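Local coordinates for Non-structural polyprotein (Sindbis virus, PDB 4GUA) that probably cleaves the alphavirus replicase precursor with its cysteine protease part, in a polyprotein that also carries a macro domain and an nsP3 zinc-binding domain, at residues S179-S184 and R194-A199; G369-G374 and T385-S390; D516-I521 and T535-L540; E22-T27 and I78-H83; K554-I559 and E571-Y576. One frame throughout, in Å; residues are numbered along the deposited sequence.

Contact 1 of 5, residues S179-S184 and R194-A199; sequences SVLVVS and RIEWIA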
# COMPACT_ATOMS: atom_id res chain seq x y z
N SER A 179 12.66 -27.09 5.52
CA SER A 179 13.80 -26.44 6.16
C SER A 179 13.59 -24.93 6.24
O SER A 179 13.40 -24.26 5.22
CB SER A 179 15.09 -26.76 5.40
OG SER A 179 16.22 -26.32 6.12
N VAL A 180 13.65 -24.40 7.46
CA VAL A 180 13.27 -23.02 7.73
C VAL A 180 14.36 -22.26 8.48
O VAL A 180 14.92 -22.75 9.46
CB VAL A 180 12.00 -22.97 8.60
CG1 VAL A 180 11.53 -21.53 8.80
CG2 VAL A 180 10.91 -23.81 7.99
N LEU A 181 14.66 -21.05 8.01
CA LEU A 181 15.57 -20.16 8.71
C LEU A 181 14.77 -19.33 9.71
O LEU A 181 13.77 -18.73 9.35
CB LEU A 181 16.28 -19.24 7.73
CG LEU A 181 17.22 -18.19 8.32
CD1 LEU A 181 18.33 -18.84 9.13
CD2 LEU A 181 17.81 -17.36 7.19
N VAL A 182 15.19 -19.31 10.96
CA VAL A 182 14.41 -18.64 11.99
C VAL A 182 15.24 -17.59 12.72
O VAL A 182 16.29 -17.88 13.28
CB VAL A 182 13.85 -19.66 13.01
CG1 VAL A 182 13.49 -18.99 14.33
CG2 VAL A 182 12.64 -20.39 12.43
N VAL A 183 14.78 -16.35 12.65
CA VAL A 183 15.37 -15.27 13.44
C VAL A 183 14.42 -14.97 14.59
O VAL A 183 13.32 -14.48 14.36
CB VAL A 183 15.57 -14.00 12.58
CG1 VAL A 183 16.24 -12.92 13.39
CG2 VAL A 183 16.38 -14.33 11.33
N SER A 184 14.82 -15.28 15.81
CA SER A 184 13.92 -15.18 16.96
C SER A 184 14.72 -14.99 18.24
O SER A 184 15.86 -15.42 18.32
CB SER A 184 13.08 -16.47 17.05
OG SER A 184 12.19 -16.47 18.15
N ARG A 194 13.18 -28.64 9.81
CA ARG A 194 14.60 -28.45 10.11
C ARG A 194 14.84 -26.96 10.32
O ARG A 194 14.63 -26.15 9.42
CB ARG A 194 15.47 -28.99 8.98
CG ARG A 194 16.83 -29.50 9.45
CD ARG A 194 17.67 -30.10 8.32
NE ARG A 194 17.09 -31.30 7.68
CZ ARG A 194 16.60 -32.39 8.29
NH1 ARG A 194 16.63 -32.54 9.60
NH2 ARG A 194 16.10 -33.37 7.55
N ILE A 195 15.26 -26.59 11.53
CA ILE A 195 15.39 -25.19 11.91
C ILE A 195 16.82 -24.70 12.10
O ILE A 195 17.55 -25.19 12.96
CB ILE A 195 14.68 -24.90 13.24
CG1 ILE A 195 13.18 -25.19 13.12
CG2 ILE A 195 14.90 -23.44 13.65
CD1 ILE A 195 12.41 -24.79 14.35
N GLU A 196 17.20 -23.71 11.31
CA GLU A 196 18.40 -22.94 11.60
C GLU A 196 17.95 -21.73 12.41
O GLU A 196 17.08 -20.98 11.99
CB GLU A 196 19.10 -22.51 10.32
CG GLU A 196 20.38 -21.73 10.56
CD GLU A 196 21.48 -22.57 11.16
OE1 GLU A 196 21.26 -23.78 11.37
OE2 GLU A 196 22.56 -22.02 11.46
N TRP A 197 18.53 -21.56 13.60
CA TRP A 197 18.06 -20.53 14.51
C TRP A 197 19.07 -19.40 14.71
O TRP A 197 20.13 -19.59 15.29
CB TRP A 197 17.74 -21.14 15.87
CG TRP A 197 17.27 -20.15 16.87
CD1 TRP A 197 16.69 -18.94 16.61
CD2 TRP A 197 17.37 -20.26 18.29
NE1 TRP A 197 16.41 -18.30 17.79
CE2 TRP A 197 16.81 -19.08 18.84
CE3 TRP A 197 17.86 -21.25 19.16
CZ2 TRP A 197 16.74 -18.86 20.21
CZ3 TRP A 197 17.78 -21.03 20.52
CH2 TRP A 197 17.22 -19.84 21.04
N ILE A 198 18.70 -18.20 14.25
CA ILE A 198 19.49 -17.01 14.53
C ILE A 198 18.84 -16.21 15.66
O ILE A 198 17.64 -15.94 15.64
CB ILE A 198 19.56 -16.09 13.29
CG1 ILE A 198 20.32 -16.78 12.16
CG2 ILE A 198 20.24 -14.78 13.64
CD1 ILE A 198 20.28 -16.01 10.88
N ALA A 199 19.66 -15.81 16.63
CA ALA A 199 19.17 -15.03 17.77
C ALA A 199 20.04 -13.79 18.00
O ALA A 199 21.15 -13.71 17.49
CB ALA A 199 19.16 -15.90 19.01
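Val-182 is gripped through both of its backbone polar atoms: Val-182 N gives its hydrogen to Glu-196 O at 2.7 Å, and Val-182 O takes the N-H of Ile-198. Val-180 N to Arg-194 O, Glu-196 N to Val-180 O (3.1 Å) and Ser-184 N to Ile-198 O (2.9 Å) complete the parallel pairing. At the far end the indole adds a sixth bond: Trp-197 NE1 donates to Ser-184 O at 3.0 Å with an N-H...O angle of 157°. The acceptor lies close to the ring plane, but the donor stands 45° above the plane of the Ser-184 carbonyl.

The packing divides between two faces. On one, Val-182 CG1 meets Trp-197 CD1 at 3.9 Å, while Val-182 CB and CG2 lean against Ile-195 CG2. On the other, Leu-181 CG is anti to its backbone N (chi1 177°), and CD1 reaches both Glu-196 CG at 3.8 Å and Ile-198 CD1 at 3.9 Å; Val-183 CG2 lies beside Ile-198 CB, the two side chains pointing the same way. The carboxylate of Glu-196 turns away to a salt bridge with Lys-208.

These strands neighbour each other in a mixed seven-stranded sheet whose order, 3-2-1-4-5-7-6, is that of the S-adenosylmethionine-dependent methyltransferase fold. Strand 224-227 bonds the other side of 179-183. The backbone bonds fix the register, and the indole N-H of the buried tryptophan finds its acceptor in the carbonyl just beyond the end of the neighbouring strand.

Contact 2 of 5, residues G369-G374 and T385-S390; sequences GRPGEG and TSFTDS
Two torsions bring Phe-387 and Ser-390 against Gly-369. In Ser-390 a chi1 of 37° swings OG toward the carbonyl of Gly-369. In Phe-387 a chi1 of -72° puts CG anti to the carbonyl carbon, beside the backbone N, and the ring then brings its CD2 edge to the same carbonyl. Ser-390 OG donates to Gly-369 O at 2.6 Å; the C=O...O angle is 117°, and the donor is slightly tilted from the carbonyl plane.

That carbonyl oxygen lies near the plane of the phenyl ring, with Gly-369 O 3.6 Å from Phe-387 CD2. Pro-371 adds an apolar touch: its CD is 4.2 Å from Phe-387 CD2, and the two side chains slide past each other in opposite directions. Gly-369, with a positive phi and no side chain, lets the backbones approach until its CA is 4.5 Å from Ser-390 CA.

Thr-388 helps shape the turn itself, since its OG1 donates back to Thr-385 O at 2.7 Å, reaching that carbonyl from the same face as Thr-388 N. Outside the pair, the ring of Phe-387 meets His-409 edge-to-face and rests on Cys-376 and Ile-379 of helix 375-382. Asn-366 ND2 holds the carbonyl of Arg-370.

The two loops flank helix 375-382 in the macro domain, an alpha/beta fold. The glycine-rich stretch following strand 360-364 resembles the loop that, in macro domains, lines the ADP-ribose cleft, and the contact ties the start of this loop to the chain leaving the helix.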
# COMPACT_ATOMS: atom_id res chain seq x y z
N GLY A 369 -28.18 -5.98 -16.81
CA GLY A 369 -28.46 -6.96 -15.78
C GLY A 369 -29.55 -7.92 -16.21
O GLY A 369 -30.28 -8.46 -15.38
N ARG A 370 -29.67 -8.14 -17.52
CA ARG A 370 -30.66 -9.06 -18.08
C ARG A 370 -30.03 -10.42 -18.38
O ARG A 370 -28.83 -10.51 -18.64
CB ARG A 370 -31.25 -8.48 -19.36
CG ARG A 370 -32.03 -7.19 -19.16
CD ARG A 370 -32.82 -6.84 -20.41
NE ARG A 370 -33.45 -5.52 -20.33
CZ ARG A 370 -33.90 -4.84 -21.38
NH1 ARG A 370 -33.77 -5.33 -22.61
NH2 ARG A 370 -34.45 -3.65 -21.20
N PRO A 371 -30.85 -11.48 -18.36
CA PRO A 371 -30.34 -12.80 -18.76
C PRO A 371 -29.88 -12.81 -20.22
O PRO A 371 -30.44 -12.08 -21.03
CB PRO A 371 -31.57 -13.71 -18.60
CG PRO A 371 -32.46 -13.00 -17.64
CD PRO A 371 -32.24 -11.54 -17.89
N GLY A 372 -28.88 -13.63 -20.54
CA GLY A 372 -28.39 -13.74 -21.90
C GLY A 372 -27.65 -15.05 -22.10
O GLY A 372 -27.47 -15.80 -21.13
N GLU A 373 -27.23 -15.35 -23.33
CA GLU A 373 -26.51 -16.60 -23.57
C GLU A 373 -25.11 -16.52 -23.00
O GLU A 373 -24.49 -15.46 -23.01
CB GLU A 373 -26.47 -16.95 -25.07
CG GLU A 373 -25.69 -18.24 -25.39
CD GLU A 373 -26.29 -19.50 -24.77
OE1 GLU A 373 -27.53 -19.57 -24.61
OE2 GLU A 373 -25.52 -20.43 -24.43
N GLY A 374 -24.63 -17.63 -22.47
CA GLY A 374 -23.31 -17.69 -21.88
C GLY A 374 -23.41 -18.47 -20.59
O GLY A 374 -24.40 -19.17 -20.36
N THR A 385 -33.58 -15.13 -9.03
CA THR A 385 -33.86 -13.95 -8.21
C THR A 385 -32.63 -13.08 -8.02
O THR A 385 -32.73 -11.96 -7.52
CB THR A 385 -34.47 -14.33 -6.83
OG1 THR A 385 -33.61 -15.24 -6.14
CG2 THR A 385 -35.83 -14.98 -7.01
N SER A 386 -31.46 -13.58 -8.41
CA SER A 386 -30.26 -12.76 -8.36
C SER A 386 -30.31 -11.70 -9.46
O SER A 386 -29.59 -10.70 -9.41
CB SER A 386 -29.00 -13.62 -8.50
OG SER A 386 -28.93 -14.22 -9.78
N PHE A 387 -31.19 -11.92 -10.43
CA PHE A 387 -31.39 -10.98 -11.54
C PHE A 387 -32.49 -9.96 -11.25
O PHE A 387 -32.93 -9.24 -12.16
CB PHE A 387 -31.69 -11.74 -12.83
CG PHE A 387 -30.49 -12.44 -13.40
CD1 PHE A 387 -30.04 -13.63 -12.85
CD2 PHE A 387 -29.82 -11.92 -14.48
CE1 PHE A 387 -28.94 -14.27 -13.37
CE2 PHE A 387 -28.72 -12.56 -15.01
CZ PHE A 387 -28.28 -13.73 -14.45
N THR A 388 -32.98 -9.93 -10.01
CA THR A 388 -33.96 -8.94 -9.59
C THR A 388 -33.44 -7.53 -9.84
O THR A 388 -34.02 -6.79 -10.64
CB THR A 388 -34.34 -9.11 -8.12
OG1 THR A 388 -34.89 -10.42 -7.91
CG2 THR A 388 -35.38 -8.07 -7.70
N ASP A 389 -32.38 -7.12 -9.14
CA ASP A 389 -31.63 -5.96 -9.57
C ASP A 389 -30.16 -6.35 -9.76
O ASP A 389 -29.39 -6.38 -8.81
CB ASP A 389 -31.75 -4.87 -8.49
CG ASP A 389 -31.66 -3.47 -9.05
OD1 ASP A 389 -31.12 -3.28 -10.16
OD2 ASP A 389 -32.14 -2.54 -8.36
N SER A 390 -29.78 -6.64 -11.01
CA SER A 390 -28.39 -7.00 -11.33
C SER A 390 -27.63 -5.92 -12.13
O SER A 390 -26.44 -6.08 -12.42
CB SER A 390 -28.35 -8.33 -12.09
OG SER A 390 -29.46 -8.45 -12.96

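Contact 3 of 5, residues D516-I521 and T535-L540; sequences DELVWI and TTKGKL. With SO4 (sulfate ion), chain J.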
# COMPACT_ATOMS: atom_id res chain seq x y z
N ASP A 516 12.25 2.25 -0.41
CA ASP A 516 10.95 2.69 0.06
C ASP A 516 10.69 4.16 -0.25
O ASP A 516 9.57 4.63 -0.10
CB ASP A 516 10.79 2.42 1.55
CG ASP A 516 11.96 2.94 2.37
OD1 ASP A 516 13.07 3.06 1.82
OD2 ASP A 516 11.76 3.20 3.57
N GLU A 517 11.73 4.88 -0.69
CA GLU A 517 11.56 6.28 -1.10
C GLU A 517 11.09 6.39 -2.55
O GLU A 517 10.29 7.27 -2.88
CB GLU A 517 12.84 7.08 -0.87
CG GLU A 517 13.90 6.90 -1.95
CD GLU A 517 14.66 8.18 -2.28
OE1 GLU A 517 14.37 9.24 -1.68
OE2 GLU A 517 15.56 8.11 -3.14
N LEU A 518 11.52 5.47 -3.40
CA LEU A 518 11.32 5.61 -4.85
C LEU A 518 9.86 5.75 -5.25
O LEU A 518 8.99 4.98 -4.83
CB LEU A 518 11.92 4.42 -5.59
CG LEU A 518 12.04 4.58 -7.11
CD1 LEU A 518 12.93 5.76 -7.48
CD2 LEU A 518 12.56 3.30 -7.74
N VAL A 519 9.60 6.75 -6.08
CA VAL A 519 8.27 7.00 -6.63
C VAL A 519 8.25 6.73 -8.13
O VAL A 519 9.13 7.16 -8.86
CB VAL A 519 7.84 8.45 -6.40
CG1 VAL A 519 6.53 8.72 -7.13
CG2 VAL A 519 7.70 8.72 -4.91
N TRP A 520 7.23 6.01 -8.58
CA TRP A 520 7.09 5.71 -9.99
C TRP A 520 6.36 6.87 -10.67
O TRP A 520 5.24 7.20 -10.31
CB TRP A 520 6.32 4.41 -10.15
CG TRP A 520 6.33 3.83 -11.53
CD1 TRP A 520 6.50 4.51 -12.71
CD2 TRP A 520 6.13 2.46 -11.89
NE1 TRP A 520 6.43 3.64 -13.77
CE2 TRP A 520 6.21 2.37 -13.29
CE3 TRP A 520 5.91 1.29 -11.15
CZ2 TRP A 520 6.06 1.17 -13.97
CZ3 TRP A 520 5.77 0.10 -11.83
CH2 TRP A 520 5.85 0.04 -13.22
N ILE A 521 6.99 7.46 -11.69
CA ILE A 521 6.44 8.64 -12.35
C ILE A 521 6.13 8.40 -13.82
O ILE A 521 6.66 7.49 -14.45
CB ILE A 521 7.40 9.85 -12.26
CG1 ILE A 521 8.81 9.45 -12.71
CG2 ILE A 521 7.41 10.42 -10.85
CD1 ILE A 521 9.76 10.63 -12.92
N THR A 535 10.95 6.19 -13.93
CA THR A 535 9.97 5.95 -14.98
C THR A 535 9.54 4.49 -15.06
O THR A 535 8.43 4.19 -15.50
CB THR A 535 10.54 6.38 -16.34
OG1 THR A 535 10.69 7.80 -16.38
CG2 THR A 535 9.63 5.93 -17.48
N THR A 536 10.44 3.59 -14.71
CA THR A 536 10.18 2.15 -14.82
C THR A 536 9.73 1.43 -13.54
O THR A 536 9.34 0.26 -13.61
CB THR A 536 11.44 1.44 -15.33
OG1 THR A 536 12.48 1.53 -14.35
CG2 THR A 536 11.91 2.07 -16.64
N LYS A 537 9.75 2.09 -12.39
CA LYS A 537 9.46 1.39 -11.13
C LYS A 537 9.24 2.32 -9.92
O LYS A 537 9.43 3.53 -10.01
CB LYS A 537 10.61 0.42 -10.84
CG LYS A 537 11.97 1.07 -10.76
CD LYS A 537 13.09 0.07 -10.46
CE LYS A 537 14.46 0.75 -10.46
NZ LYS A 537 15.60 -0.22 -10.32
N GLY A 538 8.88 1.71 -8.79
CA GLY A 538 8.56 2.45 -7.57
C GLY A 538 7.09 2.44 -7.16
O GLY A 538 6.26 1.73 -7.73
N LYS A 539 6.78 3.20 -6.11
CA LYS A 539 5.42 3.27 -5.57
C LYS A 539 4.50 4.12 -6.45
O LYS A 539 4.96 4.98 -7.21
CB LYS A 539 5.44 3.82 -4.14
CG LYS A 539 5.73 5.32 -4.06
CD LYS A 539 5.68 5.82 -2.63
CE LYS A 539 7.06 5.81 -2.00
NZ LYS A 539 7.06 6.61 -0.76
N LEU A 540 3.20 3.85 -6.37
CA LEU A 540 2.21 4.42 -7.28
C LEU A 540 1.43 5.63 -6.75
O LEU A 540 0.54 6.15 -7.45
CB LEU A 540 1.26 3.31 -7.71
CG LEU A 540 1.95 2.24 -8.56
CD1 LEU A 540 1.08 1.01 -8.72
CD2 LEU A 540 2.37 2.79 -9.92
S SO4 J . 14.48 6.59 -15.08
O1 SO4 J . 15.81 6.79 -15.63
O2 SO4 J . 14.12 7.74 -14.25
O3 SO4 J . 13.53 6.46 -16.18
O4 SO4 J . 14.47 5.36 -14.28
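Trp-520 leaves its backbone with CG anti to N (chi1 -169°), and its CB settles between two carbonyls, Lys-537 O and Lys-539 O. CG remains near Lys-537 O. Along the five-membered ring CD1 comes to Thr-535 O, and NE1 makes a weak, strongly bent bond to that oxygen, 2.7 Å from Trp-520 NE1 to Thr-535 O at 118°. On the six-membered side CE3 has Gly-538 O in the ring plane at its edge, 3.5 Å off, and Leu-540 CD2 nearby at 4.0 Å. CZ2 and CH2 finish under the Thr-536 carbonyl, with CZ2 3.4 Å from Thr-536 O. One face is roofed by main chain: Lys-537 N sits over the ring centre, and Lys-537 CA makes a CH-pi contact with the six-membered ring.

Two backbone bonds pair the chains beside the indole, Trp-520 N to Lys-539 O at 2.8 Å and Lys-539 N to Leu-518 O at 3.1 Å. The side chains of Leu-518 and Lys-537 cross at about a right angle, with Leu-518 CD2 against Lys-537 CG. Lys-539, bent at chi3, offers NZ only weakly to Asp-516 O; its stronger partner is Asp-279 on helix 275-286. A sulfate, probably from the crystallisation liquor, is weakly bonded by Thr-535 N.

A single bridge, Val-519 with Lys-539, joins the loop to strand 519-520, whose other neighbour is the parallel strand 533-534. With Glu-517 salt-bridged to Arg-101 and Lys-539 to Asp-279, the arrangement is consistent with an interdomain junction of the P23 precursor, nsP3 residues meeting what is probably the nsP2 part.

Contact 4 of 5, residues E22-T27 and I78-H83; sequences EPILAT and IPLTYH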
# COMPACT_ATOMS: atom_id res chain seq x y z
N GLU A 22 19.75 17.50 13.42
CA GLU A 22 19.82 18.68 14.29
C GLU A 22 19.63 20.05 13.61
O GLU A 22 18.81 20.85 14.07
CB GLU A 22 21.12 18.67 15.08
CG GLU A 22 21.17 19.70 16.19
CD GLU A 22 22.35 19.53 17.12
OE1 GLU A 22 23.50 19.42 16.63
OE2 GLU A 22 22.13 19.51 18.34
N PRO A 23 20.40 20.34 12.55
CA PRO A 23 20.22 21.64 11.89
C PRO A 23 18.88 21.77 11.16
O PRO A 23 18.36 22.87 11.02
CB PRO A 23 21.40 21.70 10.91
CG PRO A 23 21.74 20.30 10.63
CD PRO A 23 21.48 19.56 11.92
N ILE A 24 18.32 20.66 10.69
CA ILE A 24 17.02 20.71 10.03
C ILE A 24 15.96 21.04 11.06
O ILE A 24 15.08 21.87 10.80
CB ILE A 24 16.70 19.38 9.34
CG1 ILE A 24 17.64 19.19 8.15
CG2 ILE A 24 15.25 19.36 8.86
CD1 ILE A 24 17.61 17.80 7.56
N LEU A 25 16.06 20.45 12.25
CA LEU A 25 15.13 20.77 13.33
C LEU A 25 15.25 22.24 13.75
O LEU A 25 14.27 22.88 14.11
CB LEU A 25 15.39 19.85 14.53
CG LEU A 25 15.24 18.35 14.27
CD1 LEU A 25 15.47 17.55 15.55
CD2 LEU A 25 13.87 18.03 13.68
N ALA A 26 16.46 22.77 13.68
CA ALA A 26 16.71 24.16 14.06
C ALA A 26 15.89 25.16 13.25
O ALA A 26 15.44 26.17 13.79
CB ALA A 26 18.16 24.46 13.92
N THR A 27 15.69 24.90 11.96
CA THR A 27 14.94 25.83 11.13
C THR A 27 13.50 25.97 11.62
O THR A 27 12.84 26.96 11.35
CB THR A 27 14.89 25.39 9.66
OG1 THR A 27 14.14 24.16 9.55
CG2 THR A 27 16.28 25.18 9.10
N ILE A 78 18.52 22.49 3.94
CA ILE A 78 19.64 21.71 4.39
C ILE A 78 19.52 20.31 3.84
O ILE A 78 18.51 19.64 4.05
CB ILE A 78 19.66 21.66 5.91
CG1 ILE A 78 19.60 23.10 6.45
CG2 ILE A 78 20.87 20.89 6.40
CD1 ILE A 78 19.34 23.18 7.93
N PRO A 79 20.55 19.85 3.13
CA PRO A 79 20.50 18.49 2.61
C PRO A 79 20.58 17.45 3.72
O PRO A 79 21.25 17.65 4.73
CB PRO A 79 21.74 18.42 1.70
CG PRO A 79 22.62 19.47 2.18
CD PRO A 79 21.76 20.56 2.70
N LEU A 80 19.81 16.38 3.55
CA LEU A 80 19.93 15.23 4.42
C LEU A 80 20.39 14.08 3.55
O LEU A 80 19.62 13.55 2.75
CB LEU A 80 18.59 14.90 5.07
CG LEU A 80 18.63 13.75 6.08
CD1 LEU A 80 19.66 14.03 7.18
CD2 LEU A 80 17.23 13.53 6.66
N THR A 81 21.64 13.68 3.74
CA THR A 81 22.33 12.83 2.80
C THR A 81 22.81 11.53 3.44
O THR A 81 23.54 11.54 4.45
CB THR A 81 23.55 13.56 2.19
OG1 THR A 81 23.12 14.78 1.59
CG2 THR A 81 24.23 12.69 1.16
N TYR A 82 22.40 10.43 2.82
CA TYR A 82 22.81 9.11 3.24
C TYR A 82 24.00 8.69 2.39
O TYR A 82 23.95 8.79 1.17
CB TYR A 82 21.67 8.12 3.03
CG TYR A 82 21.99 6.70 3.44
CD1 TYR A 82 22.12 6.35 4.79
CD2 TYR A 82 22.19 5.71 2.48
CE1 TYR A 82 22.42 5.06 5.16
CE2 TYR A 82 22.50 4.41 2.85
CZ TYR A 82 22.61 4.09 4.19
OH TYR A 82 22.91 2.79 4.56
N HIS A 83 25.05 8.21 3.04
CA HIS A 83 26.22 7.70 2.34
C HIS A 83 26.42 6.21 2.56
O HIS A 83 26.71 5.79 3.68
CB HIS A 83 27.48 8.44 2.78
CG HIS A 83 27.46 9.90 2.46
ND1 HIS A 83 27.83 10.39 1.23
CD2 HIS A 83 27.13 10.98 3.22
CE1 HIS A 83 27.72 11.71 1.23
NE2 HIS A 83 27.30 12.09 2.43
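Ile-24 and Ile-78 form the close part of this helix-to-strand contact. Ile-24 CG1 lies 3.9 Å from Ile-78 CB, the two side chains sliding past each other in opposite directions, and one atom further out Ile-24 CD1 reaches Leu-80 CB at 3.9 Å, meeting that side chain at about a right angle. The tip of Ile-78 is packed as closely: its CD1 reaches between Pro-23 CB, at 3.9 Å, and Thr-27 CG2, at 3.8 Å. Thr-27 presents that methyl because its OG1 takes the crowded position between N and the carbonyl carbon (chi1 66°), which leaves CG2 anti to the carbonyl carbon. The hydroxyl donates to Ile-24 O at 2.8 Å and is also hydrogen-bonded to Tyr-105 N. Tyr-103 of strand 102-103 touches both Ile-24 and Leu-80.

The loose side is the outer strand, where Thr-81, Tyr-82 and His-83 run away from the helix without touching it and Tyr-82 is exposed.

Pro-23 lies where helix 16-27 is kinked. Strand 78-83 is the central strand of a three-stranded antiparallel sheet, so the contact sets the end of this helix against the sheet of the protease part. In papain-like enzymes the corresponding helix starts at the catalytic cysteine, and the sequence here is consistent with that. With no hydrogen bond passing between helix and strand, their mutual placement rests on branched aliphatic shapes, while the polar threonine is satisfied to one side.

Contact 5 of 5, residues K554-I559 and E571-Y576; sequences KDMAEI and EQLCAY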
# COMPACT_ATOMS: atom_id res chain seq x y z
N LYS A 554 -1.86 18.04 -2.89
CA LYS A 554 -2.64 18.17 -1.67
C LYS A 554 -4.08 18.45 -2.02
O LYS A 554 -5.01 17.88 -1.45
CB LYS A 554 -2.10 19.31 -0.82
CG LYS A 554 -0.95 18.94 0.09
CD LYS A 554 -0.10 20.17 0.41
CE LYS A 554 -0.80 21.14 1.36
NZ LYS A 554 0.09 21.49 2.51
N ASP A 555 -4.26 19.36 -2.97
CA ASP A 555 -5.58 19.82 -3.36
C ASP A 555 -6.39 18.71 -4.03
O ASP A 555 -7.56 18.52 -3.70
CB ASP A 555 -5.48 21.06 -4.25
CG ASP A 555 -4.98 22.29 -3.49
OD1 ASP A 555 -4.95 22.26 -2.24
OD2 ASP A 555 -4.63 23.30 -4.14
N MET A 556 -5.76 17.98 -4.95
CA MET A 556 -6.40 16.82 -5.57
C MET A 556 -6.85 15.84 -4.50
O MET A 556 -7.95 15.28 -4.55
CB MET A 556 -5.42 16.08 -6.47
CG MET A 556 -4.93 16.83 -7.68
SD MET A 556 -3.63 15.87 -8.46
CE MET A 556 -4.57 14.54 -9.19
N ALA A 557 -5.96 15.61 -3.53
CA ALA A 557 -6.24 14.69 -2.44
C ALA A 557 -7.48 15.13 -1.66
O ALA A 557 -8.37 14.33 -1.36
CB ALA A 557 -5.03 14.61 -1.52
N GLU A 558 -7.54 16.42 -1.35
CA GLU A 558 -8.61 16.97 -0.54
C GLU A 558 -9.92 16.88 -1.30
O GLU A 558 -10.95 16.60 -0.71
CB GLU A 558 -8.31 18.41 -0.16
CG GLU A 558 -9.34 19.04 0.76
CD GLU A 558 -8.87 20.36 1.33
OE1 GLU A 558 -7.82 20.87 0.90
OE2 GLU A 558 -9.57 20.90 2.22
N ILE A 559 -9.85 17.10 -2.61
CA ILE A 559 -11.05 17.07 -3.44
C ILE A 559 -11.61 15.65 -3.42
O ILE A 559 -12.82 15.45 -3.35
CB ILE A 559 -10.75 17.52 -4.89
CG1 ILE A 559 -10.48 19.03 -4.93
CG2 ILE A 559 -11.91 17.20 -5.82
CD1 ILE A 559 -10.07 19.56 -6.30
N GLU A 571 -14.73 15.57 -11.67
CA GLU A 571 -15.47 16.73 -12.16
C GLU A 571 -15.04 18.00 -11.41
O GLU A 571 -14.77 19.04 -12.01
CB GLU A 571 -16.97 16.52 -11.99
CG GLU A 571 -17.81 17.45 -12.85
CD GLU A 571 -19.29 17.33 -12.56
OE1 GLU A 571 -19.66 16.53 -11.67
OE2 GLU A 571 -20.08 18.04 -13.22
N GLN A 572 -14.98 17.90 -10.09
CA GLN A 572 -14.54 19.02 -9.27
C GLN A 572 -13.07 19.35 -9.56
O GLN A 572 -12.65 20.50 -9.47
CB GLN A 572 -14.72 18.70 -7.79
CG GLN A 572 -16.17 18.49 -7.39
CD GLN A 572 -17.06 19.61 -7.87
OE1 GLN A 572 -16.67 20.78 -7.86
NE2 GLN A 572 -18.27 19.26 -8.29
N LEU A 573 -12.29 18.33 -9.90
CA LEU A 573 -10.89 18.54 -10.23
C LEU A 573 -10.81 19.33 -11.53
O LEU A 573 -9.93 20.17 -11.69
CB LEU A 573 -10.14 17.22 -10.36
CG LEU A 573 -8.67 17.30 -10.78
CD1 LEU A 573 -7.86 18.12 -9.79
CD2 LEU A 573 -8.07 15.91 -10.93
N CYS A 574 -11.72 19.05 -12.45
CA CYS A 574 -11.77 19.80 -13.71
C CYS A 574 -12.07 21.26 -13.40
O CYS A 574 -11.45 22.16 -13.96
CB CYS A 574 -12.81 19.23 -14.67
SG CYS A 574 -12.32 17.71 -15.51
N ALA A 575 -13.04 21.48 -12.52
CA ALA A 575 -13.35 22.83 -12.06
C ALA A 575 -12.11 23.52 -11.50
O ALA A 575 -11.87 24.69 -11.78
CB ALA A 575 -14.45 22.78 -11.02
N TYR A 576 -11.33 22.77 -10.72
CA TYR A 576 -10.15 23.30 -10.03
C TYR A 576 -9.06 23.69 -11.02
O TYR A 576 -8.39 24.70 -10.85
CB TYR A 576 -9.64 22.24 -9.04
CG TYR A 576 -8.28 22.51 -8.43
CD1 TYR A 576 -8.14 23.33 -7.31
CD2 TYR A 576 -7.14 21.92 -8.94
CE1 TYR A 576 -6.90 23.57 -6.75
CE2 TYR A 576 -5.90 22.15 -8.39
CZ TYR A 576 -5.78 22.98 -7.29
OH TYR A 576 -4.53 23.21 -6.75
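Tyr-576 OH donates to Asp-555 OD2 at 2.6 Å, on the anti lone pair of that oxygen, the one facing away from its partner OD1. The two side chains cross at about a right angle, with carboxylate and ring planes 82° apart. Beside this bond Ile-559 CD1 lies 3.9 Å from Tyr-576 CB, while the other branch, CG2, is 3.7 Å from Gln-572 CB. Met-556 and Leu-573 close the remaining side: Met-556 CG reaches Leu-573 CD1 at 3.8 Å, and CE, brought round by the bend at chi3, reaches Leu-573 CD2.

Helices 550-562 and 566-577 form a helical hairpin in the nsP3 zinc-binding domain; the short segments run roughly antiparallel, 144° between directions, with axes 10.0 Å apart.

Further out, helix 613-621 packs on the hairpin, its Val-616 touching Met-556, Leu-573 and Tyr-576. Arg-620 of that helix makes a cation-pi contact with the phenol ring. CG of Tyr-576 is anti to the backbone N (chi1 169°), and the ring extends from there toward Asp-555; the zinc ion lies about 12 Å from the side chain of Leu-573.

How the contacts relate
Contacts 1 and 5 are buried, one joining strands and the other helices; contact 2 is at the surface, and contacts 3 and 4 are intermediate. Main-chain bonds dominate contact 1, a sheet interior, whereas contact 4 depends wholly on aliphatic packing between helix and strand. Contact 5 adds one side-chain bond to its apolar core. Contacts 1 and 3 both send an indole N-H to a carbonyl, but the bond is weak and bent in contact 3. Contacts 3 and 5 share the zinc-binding domain, with nearest atoms about 10 Å apart; contact 4 approaches contact 3 to about 8 Å from the protease part. Contact 2, in the macro domain, stands farthest from contact 4, about 62 Å between centres.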